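Local coordinates for exopolygalacturonase (Yersinia enterocolitica, PDB 2UVF), which hydrolyses pectic polygalacturonate as a family 28 exo-acting glycoside hydrolase, probably releasing digalacturonic acid from the chain end in the periplasm, at residues A[494-499]-A[538-543]; A[65-70]-A[133-138]; A[209-214]-A[261-266]; A[335-340]-A[358-363]; A[233-238]-A[412-417]. All blocks are in the same frame, centred on the assembly; numbering follows the deposited sequence.

Interaction 1: residues A[494-499]-A[538-543]; sequences VMVMTL and SIEIKG
M497 and I541 point the same way off two adjacent parallel strands, and their side chains run alongside each other: M497 SD lies 4.1 Å from I541 CG1, after which the methionine bends at chi3 and its methyl leads off. M495 takes another course on the same face. Its CG is anti to the backbone N (chi1 -179°), and it crosses I539 obliquely, so that its CE rests 4.0 Å from I539 CG2. On the reverse face V496 and E540 run side by side, V496 CG1 coming 4.0 Å from E540 OE1, an oxygen that Q493 NE2 also reaches by hydrogen bond; T498 crosses K542 obliquely, CG2 touching CB. Strands 495-499 and 539-542 are in parallel register, only 11° apart, and their rungs are regular: M497 N gives to E540 O (2.9 Å) and K542 N gives to M497 O (2.9 Å, 170° at the hydrogen). At the corner residue V494, S538 O takes two N-H groups, V494 N at 2.8 Å and M495 N at 3.3 Å. The chemistry thus differs by face: the methionine-isoleucine side packs onto L524, F519 and F522, as in the interior of a parallel beta-helix, while the other face, with V496 among them, carries T498, E540 and K542.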
# COMPACT_ATOMS: atom_id res chain seq x y z
N VAL A 494 7.95 -16.19 -3.47
CA VAL A 494 6.51 -16.09 -3.67
C VAL A 494 5.78 -15.71 -2.38
O VAL A 494 5.00 -14.76 -2.34
CB VAL A 494 5.94 -17.43 -4.24
CG1 VAL A 494 4.45 -17.38 -4.35
CG2 VAL A 494 6.58 -17.79 -5.60
N MET A 495 6.01 -16.49 -1.33
CA MET A 495 5.43 -16.22 -0.02
C MET A 495 6.45 -16.53 1.07
O MET A 495 7.18 -17.51 1.00
CB MET A 495 4.13 -17.02 0.19
CG MET A 495 3.46 -16.77 1.53
SD MET A 495 1.84 -17.54 1.70
CE MET A 495 2.28 -19.27 1.94
N VAL A 496 6.51 -15.64 2.06
CA VAL A 496 7.29 -15.89 3.28
C VAL A 496 6.45 -15.62 4.53
O VAL A 496 5.63 -14.70 4.55
CB VAL A 496 8.61 -15.08 3.35
CG1 VAL A 496 9.54 -15.65 4.42
CG2 VAL A 496 9.32 -15.11 2.03
N MET A 497 6.65 -16.46 5.53
CA MET A 497 6.04 -16.34 6.84
C MET A 497 7.14 -16.71 7.83
O MET A 497 7.35 -17.89 8.10
CB MET A 497 4.87 -17.31 6.98
CG MET A 497 3.80 -17.21 5.92
SD MET A 497 2.41 -18.30 6.31
CE MET A 497 1.73 -17.54 7.77
N THR A 498 7.88 -15.72 8.32
CA THR A 498 8.92 -15.98 9.31
C THR A 498 8.49 -15.51 10.69
O THR A 498 7.80 -14.49 10.82
CB THR A 498 10.28 -15.36 8.94
OG1 THR A 498 10.09 -14.11 8.28
CG2 THR A 498 11.04 -16.29 8.03
N LEU A 499 8.88 -16.28 11.70
CA LEU A 499 8.58 -16.01 13.12
C LEU A 499 9.85 -16.28 13.92
O LEU A 499 10.22 -17.44 14.15
CB LEU A 499 7.44 -16.90 13.61
CG LEU A 499 6.37 -16.37 14.57
CD1 LEU A 499 5.32 -17.44 14.81
CD2 LEU A 499 6.95 -15.87 15.90
N SER A 538 11.00 -20.72 -2.71
CA SER A 538 9.83 -20.11 -3.33
C SER A 538 8.72 -19.84 -2.32
O SER A 538 8.17 -18.75 -2.28
CB SER A 538 9.31 -20.96 -4.51
OG SER A 538 8.95 -22.28 -4.13
N ILE A 539 8.38 -20.86 -1.53
CA ILE A 539 7.47 -20.72 -0.42
C ILE A 539 8.31 -21.04 0.83
O ILE A 539 8.99 -22.07 0.89
CB ILE A 539 6.22 -21.64 -0.55
CG1 ILE A 539 5.41 -21.29 -1.81
CG2 ILE A 539 5.33 -21.54 0.69
CD1 ILE A 539 4.14 -22.15 -2.07
N GLU A 540 8.33 -20.11 1.78
CA GLU A 540 9.18 -20.26 2.94
C GLU A 540 8.47 -19.88 4.21
O GLU A 540 8.14 -18.72 4.44
CB GLU A 540 10.49 -19.48 2.81
CG GLU A 540 11.35 -19.62 4.05
CD GLU A 540 12.64 -18.86 3.96
OE1 GLU A 540 12.68 -17.85 3.22
OE2 GLU A 540 13.62 -19.28 4.62
N ILE A 541 8.25 -20.90 5.03
CA ILE A 541 7.59 -20.78 6.31
C ILE A 541 8.63 -21.21 7.35
O ILE A 541 9.28 -22.25 7.18
CB ILE A 541 6.29 -21.65 6.33
CG1 ILE A 541 5.26 -21.09 5.32
CG2 ILE A 541 5.70 -21.74 7.72
CD1 ILE A 541 4.27 -22.10 4.76
N LYS A 542 8.85 -20.37 8.36
CA LYS A 542 9.77 -20.70 9.47
C LYS A 542 9.34 -20.04 10.78
O LYS A 542 9.11 -18.83 10.84
CB LYS A 542 11.20 -20.28 9.15
CG LYS A 542 12.25 -21.11 9.89
CD LYS A 542 13.43 -20.30 10.42
CE LYS A 542 14.36 -21.17 11.27
NZ LYS A 542 13.69 -21.86 12.43
N GLY A 543 9.24 -20.84 11.84
CA GLY A 543 8.91 -20.34 13.16
C GLY A 543 10.04 -20.60 14.13
O GLY A 543 11.21 -20.30 13.84

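Interaction 2: residues A[65-70]-A[133-138]; sequences KIVDYQ and QYADGS
Q133 O receives V67 N at 2.9 Å and, more weakly, D68 N at 3.4 Å, so two consecutive residues of one strand face a single residue of the other: a classic beta bulge. The return bond runs from Q133 N to D68 O (2.7 Å, 168° at the hydrogen), its donor lying well above the carbonyl plane. Beyond the bulge, I66 and Y134 form a non-hydrogen-bonded antiparallel pair, and A135 N closes the ladder on K65 O at 3.1 Å.

Among the side chains Q133 has the most surface buried. With CG anti to the backbone N (chi1 -166°) it extends across the strand, and Q70 NE2 meets a lone pair of its OE1 at 2.8 Å, the two amide planes standing nearly perpendicular. Its NE2 lies over D68 CB. Y134 sets its ring edge near K65 O, with CE1 3.9 Å from I66 CG1, while V67 CG1 touches A135 CB.

Around this first shell the turn and D68 are themselves bonded. A type I turn from Y134 to G137 reverses the chain, and D136 OD1 takes S138 N in an Asx turn as well as S138 OG. D68 OD1 accepts Y69 N, and its OD2 is bound by S82 OG. In the fibronectin type III domain, strand 66-73 lies between strands 76-80 and 125-134 of the antiparallel sheet, with Y69 packed against W57 and A81 at the start of helix 81-88.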
# COMPACT_ATOMS: atom_id res chain seq x y z
N LYS A 65 -14.89 -17.98 -15.33
CA LYS A 65 -15.85 -17.79 -16.41
C LYS A 65 -16.24 -16.30 -16.58
O LYS A 65 -16.90 -15.94 -17.56
CB LYS A 65 -17.08 -18.69 -16.20
CG LYS A 65 -16.75 -20.07 -15.56
CD LYS A 65 -17.86 -21.12 -15.70
CE LYS A 65 -17.84 -21.81 -17.08
NZ LYS A 65 -19.20 -22.34 -17.47
N ILE A 66 -15.79 -15.46 -15.66
CA ILE A 66 -16.09 -14.02 -15.70
C ILE A 66 -14.93 -13.32 -16.40
O ILE A 66 -13.79 -13.40 -15.96
CB ILE A 66 -16.30 -13.44 -14.26
CG1 ILE A 66 -17.30 -14.30 -13.48
CG2 ILE A 66 -16.76 -11.97 -14.32
CD1 ILE A 66 -17.22 -14.20 -11.96
N VAL A 67 -15.23 -12.64 -17.51
CA VAL A 67 -14.18 -11.99 -18.29
C VAL A 67 -14.21 -10.45 -18.19
O VAL A 67 -13.28 -9.79 -18.64
CB VAL A 67 -14.17 -12.45 -19.79
CG1 VAL A 67 -13.85 -13.93 -19.89
CG2 VAL A 67 -15.50 -12.13 -20.49
N ASP A 68 -15.25 -9.92 -17.55
CA ASP A 68 -15.50 -8.48 -17.46
C ASP A 68 -16.73 -8.19 -16.59
O ASP A 68 -17.40 -9.12 -16.13
CB ASP A 68 -15.71 -7.89 -18.86
CG ASP A 68 -15.07 -6.53 -19.03
OD1 ASP A 68 -14.86 -5.80 -18.04
OD2 ASP A 68 -14.77 -6.18 -20.18
N TYR A 69 -17.00 -6.91 -16.35
CA TYR A 69 -18.21 -6.45 -15.65
C TYR A 69 -18.77 -5.23 -16.39
O TYR A 69 -18.00 -4.46 -16.97
CB TYR A 69 -17.89 -6.05 -14.21
CG TYR A 69 -17.66 -7.22 -13.28
CD1 TYR A 69 -18.72 -7.78 -12.56
CD2 TYR A 69 -16.39 -7.76 -13.11
CE1 TYR A 69 -18.52 -8.86 -11.70
CE2 TYR A 69 -16.18 -8.84 -12.26
CZ TYR A 69 -17.24 -9.39 -11.56
OH TYR A 69 -16.99 -10.45 -10.71
N GLN A 70 -20.10 -5.08 -16.37
CA GLN A 70 -20.77 -3.98 -17.07
C GLN A 70 -21.57 -3.14 -16.10
O GLN A 70 -22.22 -3.68 -15.21
CB GLN A 70 -21.73 -4.51 -18.14
CG GLN A 70 -21.09 -5.32 -19.26
CD GLN A 70 -22.05 -5.55 -20.43
OE1 GLN A 70 -23.25 -5.26 -20.33
NE2 GLN A 70 -21.53 -6.08 -21.53
N GLN A 133 -19.85 -10.11 -16.83
CA GLN A 133 -19.88 -10.49 -18.23
C GLN A 133 -19.07 -11.77 -18.37
O GLN A 133 -17.96 -11.88 -17.85
CB GLN A 133 -19.31 -9.38 -19.12
CG GLN A 133 -19.61 -9.54 -20.61
CD GLN A 133 -18.73 -8.66 -21.47
OE1 GLN A 133 -19.11 -7.54 -21.81
NE2 GLN A 133 -17.55 -9.15 -21.82
N TYR A 134 -19.64 -12.75 -19.07
CA TYR A 134 -19.02 -14.06 -19.17
C TYR A 134 -18.29 -14.23 -20.50
O TYR A 134 -18.51 -13.47 -21.44
CB TYR A 134 -20.05 -15.17 -18.95
CG TYR A 134 -20.68 -15.17 -17.57
CD1 TYR A 134 -19.97 -15.58 -16.44
CD2 TYR A 134 -22.00 -14.75 -17.39
CE1 TYR A 134 -20.54 -15.57 -15.18
CE2 TYR A 134 -22.58 -14.73 -16.13
CZ TYR A 134 -21.85 -15.15 -15.04
OH TYR A 134 -22.44 -15.14 -13.80
N ALA A 135 -17.43 -15.23 -20.54
CA ALA A 135 -16.64 -15.55 -21.73
C ALA A 135 -17.51 -15.70 -22.99
O ALA A 135 -17.14 -15.21 -24.06
CB ALA A 135 -15.83 -16.83 -21.48
N ASP A 136 -18.68 -16.33 -22.82
CA ASP A 136 -19.62 -16.65 -23.91
C ASP A 136 -20.58 -15.52 -24.30
O ASP A 136 -21.56 -15.75 -25.02
CB ASP A 136 -20.42 -17.91 -23.55
CG ASP A 136 -21.33 -17.71 -22.33
OD1 ASP A 136 -21.47 -16.56 -21.85
OD2 ASP A 136 -21.90 -18.71 -21.84
N GLY A 137 -20.33 -14.31 -23.80
CA GLY A 137 -21.09 -13.11 -24.18
C GLY A 137 -22.23 -12.74 -23.25
O GLY A 137 -22.70 -11.59 -23.27
N SER A 138 -22.69 -13.70 -22.45
CA SER A 138 -23.86 -13.52 -21.58
C SER A 138 -23.54 -12.82 -20.27
O SER A 138 -22.41 -12.92 -19.76
CB SER A 138 -24.53 -14.87 -21.29
OG SER A 138 -23.87 -15.56 -20.23

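Interaction 3: residues A[209-214]-A[261-266]; sequences LNLQAG and IRITGS
L209, L211 and T264 lose much of their surface here, each in a different way. L209 contributes mainly its backbone. Its N gives to R262 O at 2.8 Å and its O takes T264 N at 2.9 Å, while its CD2 only grazes I263 CG2. L211 has CG anti to the carbonyl carbon (chi1 -55°) and lies alongside I263, pointing the same way; its CD1 sits 4.0 Å from I263 CG2, the branch that also leans on L209 O. L211 N continues the ladder to T264 O at 2.8 Å.

These are neighbouring rungs of the right-handed parallel beta-helix of family 28 hydrolases: strands 209-211 and 261-264 run parallel, 5° apart with axes 4.7 Å from each other. L209 and L211 also pack onto I191 of the preceding strand, and I263 meets L344 of the following one.

On the other face, T264 holds OG1 in the crowded position between backbone N and carbonyl carbon (chi1 62°). From there it donates to N210 OD1 at 2.9 Å, in the plane of the amide and on a lone pair, the two side chains crossing at about a right angle. N210 ND2 is bound in turn by E190 OE1, so both ends of the amide are engaged. G265 brings its CA to 3.0 Å from L211 O, a close approach that its lack of a side chain allows. Past the strands, S266 OG rests against A213 CA and CB.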
# COMPACT_ATOMS: atom_id res chain seq x y z
N LEU A 209 -7.15 18.72 -0.76
CA LEU A 209 -5.99 19.34 -1.35
C LEU A 209 -5.79 18.68 -2.69
O LEU A 209 -5.59 17.47 -2.78
CB LEU A 209 -4.76 19.19 -0.45
CG LEU A 209 -3.38 19.62 -0.96
CD1 LEU A 209 -3.28 21.13 -1.15
CD2 LEU A 209 -2.31 19.12 -0.01
N ASN A 210 -5.87 19.48 -3.74
CA ASN A 210 -5.79 19.03 -5.10
C ASN A 210 -4.53 19.55 -5.77
O ASN A 210 -4.36 20.76 -5.94
CB ASN A 210 -7.03 19.50 -5.88
CG ASN A 210 -7.11 18.91 -7.27
OD1 ASN A 210 -7.28 17.70 -7.43
ND2 ASN A 210 -6.98 19.77 -8.29
N LEU A 211 -3.65 18.62 -6.14
CA LEU A 211 -2.49 18.91 -6.94
C LEU A 211 -2.85 18.70 -8.42
O LEU A 211 -3.13 17.58 -8.84
CB LEU A 211 -1.31 18.03 -6.50
CG LEU A 211 -0.93 18.10 -5.02
CD1 LEU A 211 -1.23 16.79 -4.29
CD2 LEU A 211 0.53 18.46 -4.89
N GLN A 212 -2.86 19.78 -9.19
CA GLN A 212 -3.34 19.77 -10.57
C GLN A 212 -2.27 19.29 -11.54
O GLN A 212 -1.09 19.20 -11.18
CB GLN A 212 -3.77 21.18 -11.00
CG GLN A 212 -5.02 21.73 -10.33
CD GLN A 212 -5.35 23.14 -10.81
OE1 GLN A 212 -4.49 24.02 -10.86
NE2 GLN A 212 -6.60 23.36 -11.19
N ALA A 213 -2.68 19.00 -12.76
CA ALA A 213 -1.73 18.61 -13.82
C ALA A 213 -0.57 19.61 -13.93
O ALA A 213 -0.77 20.81 -14.15
CB ALA A 213 -2.45 18.47 -15.14
N GLY A 214 0.64 19.10 -13.74
CA GLY A 214 1.83 19.93 -13.83
C GLY A 214 2.34 20.49 -12.51
O GLY A 214 3.43 21.04 -12.48
N ILE A 261 -10.79 13.84 5.15
CA ILE A 261 -9.63 14.46 4.47
C ILE A 261 -9.34 13.82 3.10
O ILE A 261 -9.31 12.60 2.97
CB ILE A 261 -8.33 14.48 5.36
CG1 ILE A 261 -8.62 15.13 6.73
CG2 ILE A 261 -7.22 15.19 4.63
CD1 ILE A 261 -7.49 15.06 7.73
N ARG A 262 -9.10 14.66 2.10
CA ARG A 262 -8.97 14.23 0.71
C ARG A 262 -7.75 14.88 0.06
O ARG A 262 -7.54 16.09 0.19
CB ARG A 262 -10.23 14.60 -0.10
CG ARG A 262 -11.49 13.89 0.35
CD ARG A 262 -12.68 14.38 -0.43
NE ARG A 262 -12.92 13.56 -1.62
CZ ARG A 262 -12.59 13.88 -2.86
NH1 ARG A 262 -11.99 15.04 -3.13
NH2 ARG A 262 -12.86 13.04 -3.84
N ILE A 263 -6.95 14.07 -0.63
CA ILE A 263 -5.81 14.57 -1.39
C ILE A 263 -5.84 13.95 -2.79
O ILE A 263 -5.85 12.72 -2.92
CB ILE A 263 -4.47 14.28 -0.66
CG1 ILE A 263 -4.62 14.57 0.84
CG2 ILE A 263 -3.32 15.04 -1.33
CD1 ILE A 263 -3.39 14.32 1.67
N THR A 264 -5.86 14.79 -3.82
CA THR A 264 -6.24 14.33 -5.16
C THR A 264 -5.49 15.10 -6.24
O THR A 264 -4.67 15.97 -5.94
CB THR A 264 -7.78 14.50 -5.43
OG1 THR A 264 -8.12 15.89 -5.35
CG2 THR A 264 -8.64 13.71 -4.43
N GLY A 265 -5.78 14.78 -7.49
CA GLY A 265 -5.20 15.48 -8.63
C GLY A 265 -4.03 14.68 -9.16
O GLY A 265 -3.43 13.88 -8.43
N SER A 266 -3.71 14.90 -10.43
CA SER A 266 -2.64 14.18 -11.11
C SER A 266 -1.25 14.74 -10.88
O SER A 266 -0.30 14.31 -11.53
CB SER A 266 -2.94 14.06 -12.60
OG SER A 266 -2.76 15.30 -13.25

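Interaction 4: residues A[335-340]-A[358-363]; sequences TLRGVE and MNLENH. With SO4 (sulfate ion), chain D.
With CG anti to its carbonyl carbon (chi1 -64°) and the amide turned by a chi2 of only -10°, N362 lies alongside V339 and lays its carboxamide against the backbone of 336-339. OD1 accepts V339 N at 2.9 Å, the donor standing well above the carbonyl plane; ND2 makes weak bonds to L336 O and to N359 OD1. The asparagine thus carries the pairing past the strand ends, where G338 and E361 both have positive phi, and H363 N then restores it by giving to V339 O at 2.9 Å.

Before that bend the ladder is straight: L336 N gives to M358 O, and L360 N to L336 O (2.8 Å). R337 has CG anti to the backbone N (chi1 -170°), which brings it across L360, CG to CB 3.7 Å; a bend at chi3 then turns the guanidinium toward the sulfate. Its NH1 binds sulfate O2 at 3.1 Å and its NH2 binds O4 weakly, both along the guanidinium edge; NH2 also makes a weak bond to D249 O. The sulfate, probably from the crystallisation liquor, is also held by R231 N. T335 and M358 run side by side with OG1 3.3 Å from SD, though S243 OG is the hydrogen-bonding partner of that hydroxyl. At the far end the E340 carboxylate crosses H363 almost perpendicular to its ring, whose NE2 is bound by E419.

Two adjacent coils of the family 28 right-handed parallel beta-helix are thus joined at their turn by the N362 side chain, standing in for a backbone acceptor, beside the substrate cleft, M358 being about 5 Å from bound galacturonate.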
# COMPACT_ATOMS: atom_id res chain seq x y z
N THR A 335 1.97 11.81 6.60
CA THR A 335 1.58 11.11 7.82
C THR A 335 0.23 11.61 8.28
O THR A 335 0.12 12.72 8.76
CB THR A 335 2.62 11.27 8.95
OG1 THR A 335 3.89 10.78 8.49
CG2 THR A 335 2.19 10.49 10.20
N LEU A 336 -0.79 10.78 8.13
CA LEU A 336 -2.13 11.15 8.51
C LEU A 336 -2.51 10.28 9.65
O LEU A 336 -2.52 9.06 9.52
CB LEU A 336 -3.11 10.96 7.34
CG LEU A 336 -2.66 11.46 5.97
CD1 LEU A 336 -3.65 10.92 4.95
CD2 LEU A 336 -2.52 12.99 5.90
N ARG A 337 -2.83 10.91 10.78
CA ARG A 337 -3.08 10.20 12.03
C ARG A 337 -4.42 10.61 12.65
O ARG A 337 -4.77 11.80 12.69
CB ARG A 337 -1.93 10.44 13.00
CG ARG A 337 -1.99 9.55 14.23
CD ARG A 337 -0.82 9.77 15.16
NE ARG A 337 -0.83 11.08 15.79
CZ ARG A 337 -0.07 11.41 16.84
NH1 ARG A 337 0.73 10.52 17.39
NH2 ARG A 337 -0.14 12.63 17.36
N GLY A 338 -5.16 9.62 13.13
CA GLY A 338 -6.47 9.84 13.74
C GLY A 338 -7.60 10.23 12.82
O GLY A 338 -8.65 10.65 13.30
N VAL A 339 -7.42 10.09 11.50
CA VAL A 339 -8.40 10.56 10.53
C VAL A 339 -9.56 9.58 10.30
O VAL A 339 -9.36 8.37 10.12
CB VAL A 339 -7.75 11.02 9.18
CG1 VAL A 339 -8.77 11.70 8.28
CG2 VAL A 339 -6.60 11.97 9.43
N GLU A 340 -10.77 10.13 10.34
CA GLU A 340 -11.98 9.39 10.03
C GLU A 340 -12.43 9.82 8.63
O GLU A 340 -12.82 10.98 8.45
CB GLU A 340 -13.07 9.72 11.05
CG GLU A 340 -14.35 8.94 10.86
CD GLU A 340 -14.24 7.52 11.38
OE1 GLU A 340 -13.33 7.27 12.20
OE2 GLU A 340 -15.07 6.67 10.96
N MET A 358 1.87 7.39 5.08
CA MET A 358 1.58 6.77 6.37
C MET A 358 0.17 7.09 6.84
O MET A 358 -0.24 8.25 6.80
CB MET A 358 2.56 7.25 7.46
CG MET A 358 4.02 6.89 7.23
SD MET A 358 5.05 7.68 8.50
CE MET A 358 4.56 6.73 9.95
N ASN A 359 -0.55 6.04 7.26
CA ASN A 359 -1.86 6.16 7.88
C ASN A 359 -1.74 5.55 9.24
O ASN A 359 -1.41 4.37 9.37
CB ASN A 359 -2.91 5.39 7.09
CG ASN A 359 -3.13 5.95 5.73
OD1 ASN A 359 -4.00 6.79 5.54
ND2 ASN A 359 -2.30 5.53 4.77
N LEU A 360 -1.96 6.37 10.26
CA LEU A 360 -1.83 5.93 11.63
C LEU A 360 -3.17 6.12 12.34
O LEU A 360 -3.69 7.24 12.41
CB LEU A 360 -0.69 6.68 12.35
CG LEU A 360 0.77 6.48 11.85
CD1 LEU A 360 1.70 7.29 12.71
CD2 LEU A 360 1.24 5.01 11.79
N GLU A 361 -3.74 5.02 12.83
CA GLU A 361 -4.99 5.10 13.55
C GLU A 361 -6.13 5.76 12.76
O GLU A 361 -6.94 6.45 13.32
CB GLU A 361 -4.79 5.73 14.96
CG GLU A 361 -4.30 4.77 16.02
CD GLU A 361 -4.04 5.40 17.39
OE1 GLU A 361 -4.90 5.37 18.28
OE2 GLU A 361 -2.95 5.91 17.61
N ASN A 362 -6.21 5.45 11.47
CA ASN A 362 -7.29 5.94 10.62
C ASN A 362 -8.41 4.91 10.46
O ASN A 362 -8.21 3.70 10.64
CB ASN A 362 -6.75 6.32 9.24
CG ASN A 362 -5.78 7.45 9.30
OD1 ASN A 362 -5.63 8.09 10.33
ND2 ASN A 362 -5.12 7.72 8.19
N HIS A 363 -9.60 5.43 10.14
CA HIS A 363 -10.69 4.60 9.68
C HIS A 363 -11.07 5.08 8.31
O HIS A 363 -10.95 6.28 8.02
CB HIS A 363 -11.92 4.71 10.60
CG HIS A 363 -11.75 4.07 11.93
ND1 HIS A 363 -12.68 4.22 12.94
CD2 HIS A 363 -10.75 3.32 12.45
CE1 HIS A 363 -12.28 3.55 14.01
NE2 HIS A 363 -11.11 3.00 13.74
S SO4 D . 2.55 12.84 20.04
O1 SO4 D . 2.84 14.01 19.20
O2 SO4 D . 2.86 11.57 19.35
O3 SO4 D . 3.37 12.91 21.26
O4 SO4 D . 1.13 12.91 20.40

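Interaction 5: residues A[233-238]-A[412-417]; sequences YPYSTI and GEKAQE
Y235 provides the broad part of this contact, with 84 Å² buried, against 32 to 38 Å² for each of P234, K414 and E417. The tyrosine holds CG in the crowded position between backbone N and carbonyl carbon (chi1 41°), which swings the ring toward 412-417. Its CD2 comes 3.5 Å from K414 CB, approached obliquely to the ring, and CE2 lies 3.6 Å from K414 O. Farther out, the hydroxyl rests on the backbone of A415, OH to CA 3.6 Å. Here the phenol is fixed by T411 N, which bonds to OH, with Q418 NE2 adding a weak bond. Y233 packs behind it: Y233 CB sits 3.4 Å above one face of the Y235 ring, offset toward the rim, and Y235 OH lies over a face of the Y233 ring, likewise toward its rim.

Both segments are loops projecting from the beta-helix, one joining strands 228-230 and 240-241, the other joining 405-408 and 421-427. The first makes a type I turn from Y233 to S236, closed by S236 N to Y233 O at 3.0 Å; the second ends in a 3-10 segment at 415-417. They meet close to the substrate site, with the Y235 side chain about 10 Å from bound galacturonate and Y233 OH bonded to the ligand-pocket residue H443.

Toward solvent the contact narrows to a single close carboxylate-to-CH2 touch among exposed residues. E417 extends its chain past P234, the two sliding by in opposite directions, and OE2 comes 3.2 Å from P234 CG. K414 bends at chi2 (-98°), carrying its ammonium end away from the 233-238 loop.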
# COMPACT_ATOMS: atom_id res chain seq x y z
N TYR A 233 4.20 5.15 18.25
CA TYR A 233 3.34 4.48 19.22
C TYR A 233 3.32 5.26 20.54
O TYR A 233 4.18 6.12 20.75
CB TYR A 233 3.76 3.02 19.40
CG TYR A 233 3.78 2.24 18.10
CD1 TYR A 233 2.66 2.20 17.27
CD2 TYR A 233 4.93 1.57 17.69
CE1 TYR A 233 2.68 1.50 16.07
CE2 TYR A 233 4.96 0.89 16.49
CZ TYR A 233 3.84 0.86 15.68
OH TYR A 233 3.88 0.16 14.48
N PRO A 234 2.30 5.02 21.39
CA PRO A 234 2.29 5.71 22.70
C PRO A 234 3.58 5.47 23.50
O PRO A 234 4.00 6.35 24.25
CB PRO A 234 1.06 5.11 23.43
CG PRO A 234 0.68 3.87 22.64
CD PRO A 234 1.11 4.15 21.22
N TYR A 235 4.19 4.31 23.29
CA TYR A 235 5.39 3.85 23.99
C TYR A 235 6.67 4.08 23.19
O TYR A 235 7.73 3.50 23.52
CB TYR A 235 5.27 2.35 24.30
CG TYR A 235 4.67 1.53 23.17
CD1 TYR A 235 5.48 0.88 22.22
CD2 TYR A 235 3.28 1.39 23.05
CE1 TYR A 235 4.92 0.11 21.17
CE2 TYR A 235 2.70 0.63 22.01
CZ TYR A 235 3.53 -0.01 21.08
OH TYR A 235 2.96 -0.74 20.07
N SER A 236 6.58 4.89 22.13
CA SER A 236 7.75 5.21 21.30
C SER A 236 8.46 6.41 21.91
O SER A 236 7.85 7.46 22.10
CB SER A 236 7.35 5.48 19.84
OG SER A 236 7.06 4.27 19.15
N THR A 237 9.74 6.24 22.21
CA THR A 237 10.46 7.22 23.03
C THR A 237 11.14 8.36 22.26
O THR A 237 11.40 9.42 22.82
CB THR A 237 11.38 6.56 24.10
OG1 THR A 237 12.25 5.60 23.49
CG2 THR A 237 10.54 5.84 25.14
N ILE A 238 11.37 8.16 20.96
CA ILE A 238 12.01 9.16 20.12
C ILE A 238 10.97 9.86 19.21
O ILE A 238 10.24 9.21 18.45
CB ILE A 238 13.20 8.53 19.32
CG1 ILE A 238 14.20 7.89 20.30
CG2 ILE A 238 13.87 9.56 18.39
CD1 ILE A 238 15.18 6.90 19.67
N GLY A 412 5.23 -5.44 20.90
CA GLY A 412 5.42 -5.86 22.29
C GLY A 412 4.15 -5.86 23.11
O GLY A 412 3.04 -5.93 22.56
N GLU A 413 4.32 -5.76 24.44
CA GLU A 413 3.22 -5.91 25.40
C GLU A 413 2.25 -4.74 25.43
O GLU A 413 1.05 -4.95 25.62
CB GLU A 413 3.78 -6.18 26.81
CG GLU A 413 2.84 -6.97 27.73
CD GLU A 413 2.51 -8.40 27.22
OE1 GLU A 413 3.27 -8.95 26.40
OE2 GLU A 413 1.49 -8.98 27.67
N LYS A 414 2.77 -3.53 25.26
CA LYS A 414 1.94 -2.31 25.31
C LYS A 414 1.05 -2.12 24.07
O LYS A 414 0.28 -1.16 24.02
CB LYS A 414 2.82 -1.07 25.47
CG LYS A 414 3.74 -1.05 26.67
CD LYS A 414 3.15 -0.27 27.83
CE LYS A 414 4.23 0.09 28.84
NZ LYS A 414 3.71 1.07 29.84
N ALA A 415 1.18 -3.02 23.09
CA ALA A 415 0.56 -2.87 21.77
C ALA A 415 -0.96 -2.65 21.77
O ALA A 415 -1.46 -1.77 21.07
CB ALA A 415 0.93 -4.03 20.86
N GLN A 416 -1.67 -3.44 22.57
CA GLN A 416 -3.15 -3.38 22.65
C GLN A 416 -3.74 -2.06 23.24
O GLN A 416 -4.97 -1.90 23.27
CB GLN A 416 -3.74 -4.64 23.34
CG GLN A 416 -3.25 -4.92 24.76
CD GLN A 416 -1.87 -5.59 24.82
OE1 GLN A 416 -1.01 -5.35 23.97
NE2 GLN A 416 -1.66 -6.42 25.85
N GLU A 417 -2.89 -1.14 23.67
CA GLU A 417 -3.31 0.27 23.93
C GLU A 417 -3.95 0.89 22.67
O GLU A 417 -4.48 2.02 22.71
CB GLU A 417 -2.11 1.13 24.38
CG GLU A 417 -1.61 0.85 25.81
CD GLU A 417 -0.29 1.57 26.16
OE1 GLU A 417 0.42 1.09 27.08
OE2 GLU A 417 0.03 2.61 25.53

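Interaction 2 comes first along the chain and stands apart in the fibronectin type III domain, its centre 35 to 49 Å from the others. The remaining four belong to the parallel beta-helix. Interactions 3, 4 and 1 pair strands of successive coils from the N-terminal side onward; 3 and 4 touch through I261 CD1 and V339 CG2 at 3.6 Å, whereas 3 and 1 lie about 39 Å apart between centres. Interaction 5 joins two protruding loops; its segments bracket those of interaction 4 in sequence, their centres about 16 Å apart, and alternate with those of interaction 3. M358 of interaction 4 comes closest to bound galacturonate (about 5 Å), with side chains of 1 and 5 each about 10 Å away.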